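Local coordinates for protein oxidoreductase, Gfo/Idh/MocA family (Vibrio cholerae, PDB 1XEA) that probably acts as an NAD(P)-dependent oxidoreductase, with an N-terminal Rossmann-fold domain expected to bind the dinucleotide cofactor, at residues L156-F168 against S193-Q205. Residues are numbered along the deposited sequence; the frame is centred on the assembly and turned at random.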
loop_
_atom_site.group_PDB
_atom_site.type_symbol
_atom_site.label_atom_id
_atom_site.label_comp_id
_atom_site.label_asym_id
_atom_site.label_seq_id
_atom_site.Cartn_x
_atom_site.Cartn_y
_atom_site.Cartn_z
ATOM N N LEU A 156 -22.904 0.277 12.286
ATOM C CA LEU A 156 -24.182 0.539 11.649
ATOM C C LEU A 156 -25.034 -0.716 11.533
ATOM O O LEU A 156 -25.405 -1.137 10.433
ATOM C CB LEU A 156 -23.970 1.139 10.262
ATOM C CG LEU A 156 -25.175 1.845 9.628
ATOM C CD1 LEU A 156 -25.417 3.166 10.345
ATOM C CD2 LEU A 156 -24.900 2.103 8.160
ATOM N N PRO A 157 -25.349 -1.341 12.672
ATOM C CA PRO A 157 -26.169 -2.552 12.661
ATOM C C PRO A 157 -27.598 -2.158 12.325
ATOM O O PRO A 157 -27.909 -0.969 12.287
ATOM C CB PRO A 157 -26.009 -3.078 14.081
ATOM C CG PRO A 157 -25.880 -1.823 14.879
ATOM C CD PRO A 157 -24.957 -0.974 14.045
ATOM N N GLY A 158 -28.460 -3.144 12.083
ATOM C CA GLY A 158 -29.842 -2.849 11.741
ATOM C C GLY A 158 -30.716 -4.087 11.747
ATOM O O GLY A 158 -30.243 -5.179 12.046
ATOM N N ASP A 159 -31.990 -3.924 11.407
ATOM C CA ASP A 159 -32.918 -5.047 11.392
ATOM C C ASP A 159 -32.706 -5.934 10.175
ATOM O O ASP A 159 -32.444 -5.455 9.073
ATOM C CB ASP A 159 -34.352 -4.546 11.371
ATOM C CG ASP A 159 -34.710 -3.935 10.046
ATOM O OD1 ASP A 159 -34.045 -2.933 9.680
ATOM O OD2 ASP A 159 -35.636 -4.456 9.370
ATOM N N ILE A 160 -32.863 -7.233 10.385
ATOM C CA ILE A 160 -32.701 -8.221 9.335
ATOM C C ILE A 160 -33.189 -7.759 7.977
ATOM O O ILE A 160 -32.417 -7.716 7.025
ATOM C CB ILE A 160 -33.428 -9.503 9.698
ATOM C CG1 ILE A 160 -32.934 -9.979 11.066
ATOM C CG2 ILE A 160 -33.203 -10.552 8.618
ATOM C CD1 ILE A 160 -33.649 -11.189 11.582
ATOM N N ARG A 161 -34.464 -7.412 7.887
ATOM C CA ARG A 161 -35.040 -6.973 6.625
ATOM C C ARG A 161 -34.225 -5.912 5.912
ATOM O O ARG A 161 -33.650 -6.176 4.862
ATOM C CB ARG A 161 -36.451 -6.449 6.854
ATOM C CG ARG A 161 -37.483 -7.543 7.038
ATOM C CD ARG A 161 -37.980 -8.043 5.709
ATOM N NE ARG A 161 -38.174 -9.482 5.729
ATOM C CZ ARG A 161 -38.728 -10.167 4.738
ATOM N NH1 ARG A 161 -39.148 -9.535 3.647
ATOM N NH2 ARG A 161 -38.845 -11.485 4.831
ATOM N N THR A 162 -34.189 -4.709 6.469
ATOM C CA THR A 162 -33.454 -3.621 5.847
ATOM C C THR A 162 -32.041 -4.028 5.477
ATOM O O THR A 162 -31.600 -3.837 4.345
ATOM C CB THR A 162 -33.366 -2.414 6.776
ATOM O OG1 THR A 162 -34.683 -2.034 7.187
ATOM C CG2 THR A 162 -32.710 -1.246 6.060
ATOM N N PHE A 163 -31.332 -4.577 6.452
ATOM C CA PHE A 163 -29.959 -5.023 6.267
ATOM C C PHE A 163 -29.823 -5.881 5.013
ATOM O O PHE A 163 -28.922 -5.668 4.213
ATOM C CB PHE A 163 -29.532 -5.817 7.501
ATOM C CG PHE A 163 -28.090 -6.250 7.503
ATOM C CD1 PHE A 163 -27.203 -5.719 8.433
ATOM C CD2 PHE A 163 -27.651 -7.278 6.681
ATOM C CE1 PHE A 163 -25.911 -6.208 8.550
ATOM C CE2 PHE A 163 -26.357 -7.770 6.795
ATOM C CZ PHE A 163 -25.490 -7.235 7.737
ATOM N N VAL A 164 -30.722 -6.841 4.835
ATOM C CA VAL A 164 -30.636 -7.713 3.681
ATOM C C VAL A 164 -31.158 -7.120 2.387
ATOM O O VAL A 164 -30.432 -7.048 1.400
ATOM C CB VAL A 164 -31.362 -9.046 3.919
ATOM C CG1 VAL A 164 -31.231 -9.939 2.695
ATOM C CG2 VAL A 164 -30.778 -9.749 5.131
ATOM N N PHE A 165 -32.410 -6.694 2.367
ATOM C CA PHE A 165 -32.951 -6.155 1.132
ATOM C C PHE A 165 -32.379 -4.822 0.675
ATOM O O PHE A 165 -32.284 -4.571 -0.525
ATOM C CB PHE A 165 -34.475 -6.070 1.208
ATOM C CG PHE A 165 -35.160 -7.362 0.877
ATOM C CD1 PHE A 165 -35.224 -8.393 1.806
ATOM C CD2 PHE A 165 -35.711 -7.563 -0.378
ATOM C CE1 PHE A 165 -35.824 -9.607 1.486
ATOM C CE2 PHE A 165 -36.311 -8.773 -0.703
ATOM C CZ PHE A 165 -36.366 -9.793 0.233
ATOM N N ASP A 166 -31.977 -3.968 1.604
ATOM C CA ASP A 166 -31.448 -2.674 1.197
ATOM C C ASP A 166 -29.926 -2.549 1.201
ATOM O O ASP A 166 -29.386 -1.500 0.848
ATOM C CB ASP A 166 -32.056 -1.570 2.062
ATOM C CG ASP A 166 -33.566 -1.540 1.975
ATOM O OD1 ASP A 166 -34.104 -1.331 0.859
ATOM O OD2 ASP A 166 -34.221 -1.729 3.024
ATOM N N ASP A 167 -29.228 -3.618 1.571
ATOM C CA ASP A 167 -27.777 -3.550 1.630
ATOM C C ASP A 167 -27.083 -4.813 1.147
ATOM O O ASP A 167 -26.504 -4.832 0.058
ATOM C CB ASP A 167 -27.360 -3.243 3.067
ATOM C CG ASP A 167 -26.142 -2.360 3.139
ATOM O OD1 ASP A 167 -25.679 -1.889 2.081
ATOM O OD2 ASP A 167 -25.647 -2.123 4.260
ATOM N N PHE A 168 -27.151 -5.862 1.964
ATOM C CA PHE A 168 -26.523 -7.147 1.669
ATOM C C PHE A 168 -26.815 -7.627 0.258
ATOM O O PHE A 168 -26.031 -8.362 -0.343
ATOM C CB PHE A 168 -26.997 -8.203 2.665
ATOM C CG PHE A 168 -26.237 -9.482 2.582
ATOM C CD1 PHE A 168 -24.902 -9.534 2.974
ATOM C CD2 PHE A 168 -26.846 -10.641 2.103
ATOM C CE1 PHE A 168 -24.176 -10.724 2.891
ATOM C CE2 PHE A 168 -26.131 -11.841 2.015
ATOM C CZ PHE A 168 -24.790 -11.888 2.410
ATOM N N SER A 193 -25.945 -8.247 17.142
ATOM C CA SER A 193 -25.419 -7.412 18.212
ATOM C C SER A 193 -26.631 -6.733 18.829
ATOM O O SER A 193 -27.444 -6.138 18.119
ATOM C CB SER A 193 -24.445 -6.367 17.684
ATOM O OG SER A 193 -23.996 -5.539 18.744
ATOM N N GLU A 194 -26.730 -6.807 20.153
ATOM C CA GLU A 194 -27.871 -6.258 20.869
ATOM C C GLU A 194 -29.077 -6.915 20.214
ATOM O O GLU A 194 -29.213 -8.136 20.239
ATOM C CB GLU A 194 -27.952 -4.735 20.714
ATOM C CG GLU A 194 -28.130 -4.010 22.033
ATOM C CD GLU A 194 -26.809 -3.762 22.737
ATOM O OE1 GLU A 194 -26.108 -2.806 22.346
ATOM O OE2 GLU A 194 -26.459 -4.518 23.668
ATOM N N GLY A 195 -29.931 -6.114 19.588
ATOM C CA GLY A 195 -31.102 -6.677 18.942
ATOM C C GLY A 195 -31.109 -6.545 17.433
ATOM O O GLY A 195 -32.138 -6.759 16.792
ATOM N N LEU A 196 -29.958 -6.216 16.856
ATOM C CA LEU A 196 -29.862 -6.053 15.407
ATOM C C LEU A 196 -28.882 -7.017 14.726
ATOM O O LEU A 196 -28.174 -7.780 15.380
ATOM C CB LEU A 196 -29.466 -4.614 15.096
ATOM C CG LEU A 196 -30.356 -3.586 15.786
ATOM C CD1 LEU A 196 -29.796 -2.205 15.556
ATOM C CD2 LEU A 196 -31.778 -3.704 15.271
ATOM N N LEU A 197 -28.861 -6.975 13.399
ATOM C CA LEU A 197 -27.966 -7.820 12.635
ATOM C C LEU A 197 -26.681 -7.023 12.471
ATOM O O LEU A 197 -26.707 -5.898 11.963
ATOM C CB LEU A 197 -28.547 -8.134 11.258
ATOM C CG LEU A 197 -28.247 -9.532 10.703
ATOM C CD1 LEU A 197 -28.535 -9.535 9.221
ATOM C CD2 LEU A 197 -26.811 -9.932 10.971
ATOM N N ALA A 198 -25.567 -7.603 12.919
ATOM C CA ALA A 198 -24.262 -6.956 12.837
ATOM C C ALA A 198 -23.529 -7.400 11.570
ATOM O O ALA A 198 -23.148 -6.560 10.757
ATOM C CB ALA A 198 -23.434 -7.281 14.084
ATOM N N ARG A 199 -23.337 -8.708 11.399
ATOM C CA ARG A 199 -22.668 -9.214 10.203
ATOM C C ARG A 199 -23.361 -10.452 9.644
ATOM O O ARG A 199 -23.876 -11.278 10.397
ATOM C CB ARG A 199 -21.206 -9.557 10.479
ATOM C CG ARG A 199 -21.061 -10.845 11.211
ATOM C CD ARG A 199 -19.729 -11.498 11.006
ATOM N NE ARG A 199 -19.755 -12.785 11.690
ATOM C CZ ARG A 199 -20.421 -13.850 11.252
ATOM N NH1 ARG A 199 -21.108 -13.798 10.120
ATOM N NH2 ARG A 199 -20.436 -14.969 11.962
ATOM N N LEU A 200 -23.349 -10.572 8.318
ATOM C CA LEU A 200 -23.981 -11.684 7.602
ATOM C C LEU A 200 -22.986 -12.256 6.596
ATOM O O LEU A 200 -22.320 -11.506 5.885
ATOM C CB LEU A 200 -25.225 -11.176 6.866
ATOM C CG LEU A 200 -26.110 -12.185 6.153
ATOM C CD1 LEU A 200 -26.695 -13.157 7.161
ATOM C CD2 LEU A 200 -27.212 -11.454 5.415
ATOM N N ASP A 201 -22.884 -13.577 6.538
ATOM C CA ASP A 201 -21.957 -14.222 5.615
ATOM C C ASP A 201 -22.577 -15.404 4.894
ATOM O O ASP A 201 -22.785 -16.466 5.484
ATOM C CB ASP A 201 -20.704 -14.685 6.356
ATOM C CG ASP A 201 -19.844 -13.527 6.830
ATOM O OD1 ASP A 201 -19.474 -12.677 5.993
ATOM O OD2 ASP A 201 -19.529 -13.464 8.037
ATOM N N VAL A 202 -22.860 -15.213 3.611
ATOM C CA VAL A 202 -23.453 -16.259 2.795
ATOM C C VAL A 202 -22.434 -16.765 1.795
ATOM O O VAL A 202 -21.867 -16.000 1.018
ATOM C CB VAL A 202 -24.682 -15.749 2.038
ATOM C CG1 VAL A 202 -25.189 -16.828 1.093
ATOM C CG2 VAL A 202 -25.763 -15.352 3.023
ATOM N N GLN A 203 -22.225 -18.073 1.811
ATOM C CA GLN A 203 -21.257 -18.704 0.934
ATOM C C GLN A 203 -21.739 -20.075 0.449
ATOM O O GLN A 203 -22.255 -20.872 1.231
ATOM C CB GLN A 203 -19.933 -18.830 1.697
ATOM C CG GLN A 203 -19.112 -20.049 1.353
ATOM C CD GLN A 203 -17.762 -20.074 2.047
ATOM O OE1 GLN A 203 -17.096 -21.109 2.071
ATOM N NE2 GLN A 203 -17.344 -18.934 2.605
ATOM N N TRP A 204 -21.575 -20.342 -0.843
ATOM C CA TRP A 204 -21.970 -21.626 -1.413
ATOM C C TRP A 204 -21.077 -21.960 -2.603
ATOM O O TRP A 204 -20.363 -21.099 -3.122
ATOM C CB TRP A 204 -23.420 -21.590 -1.870
ATOM C CG TRP A 204 -23.654 -20.743 -3.067
ATOM C CD1 TRP A 204 -23.764 -21.160 -4.366
ATOM C CD2 TRP A 204 -23.899 -19.335 -3.073
ATOM N NE1 TRP A 204 -24.072 -20.093 -5.181
ATOM C CE2 TRP A 204 -24.154 -18.962 -4.413
ATOM C CE3 TRP A 204 -23.908 -18.351 -2.073
ATOM C CZ2 TRP A 204 -24.455 -17.645 -4.775
ATOM C CZ3 TRP A 204 -24.202 -17.044 -2.430
ATOM C CH2 TRP A 204 -24.464 -16.701 -3.775
ATOM N N GLN A 205 -21.126 -23.210 -3.047
ATOM C CA GLN A 205 -20.304 -23.625 -4.171
ATOM C C GLN A 205 -21.120 -24.165 -5.353
ATOM O O GLN A 205 -21.951 -25.053 -5.186
ATOM C CB GLN A 205 -19.281 -24.658 -3.682
ATOM C CG GLN A 205 -18.362 -25.196 -4.762
ATOM C CD GLN A 205 -16.920 -25.367 -4.295
ATOM O OE1 GLN A 205 -16.654 -25.701 -3.136
ATOM N NE2 GLN A 205 -15.980 -25.153 -5.209
#
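Phe163 and Phe168, on one side of helix 160-168, pack down on Leu197, Leu200 and Val202 of strand 196-205, joining the helix to the mixed sheet of the C-terminal domain, the usual partner of the Rossmann domain in Gfo/Idh/MocA proteins. The axes of helix and strand segments approach to 8.3 Å, their N-to-C directions 48° apart, a spacing that phenylalanine rings can fill. With CG anti to the backbone N (chi1 -175°), Phe163 reaches down to the strand, where Leu197 CD1 lies over one ring face, toward the rim, in a CH-pi contact. The carbonyl oxygen of Ala198 meets the edge of the same ring, close to its plane. Val164 CG2 adds a lighter apolar contact, 4.0 Å from Leu200 CD2, and Ile306 of helix 286-311 also packs on Leu200.

The partly exposed side is the margin at Pro157 and Leu196, next to the type II' turn from Ser193 to Leu196, where Pro157 CB rests 3.9 Å from Leu196 CB. Two backbone bonds hold it, in a single antiparallel bridge: Leu197 N donates to Gly158 O at 2.6 Å, nearly straight, while Gly158 N gives Leu197 O a longer bond of 3.3 Å. Asp159 caps the helix, its OD2 accepting from Thr162 N and its OD1 from Thr162 OG1. At the buried end, Leu200 CD2 sits over the centre of the Phe168 ring, 3.5 Å from its centroid.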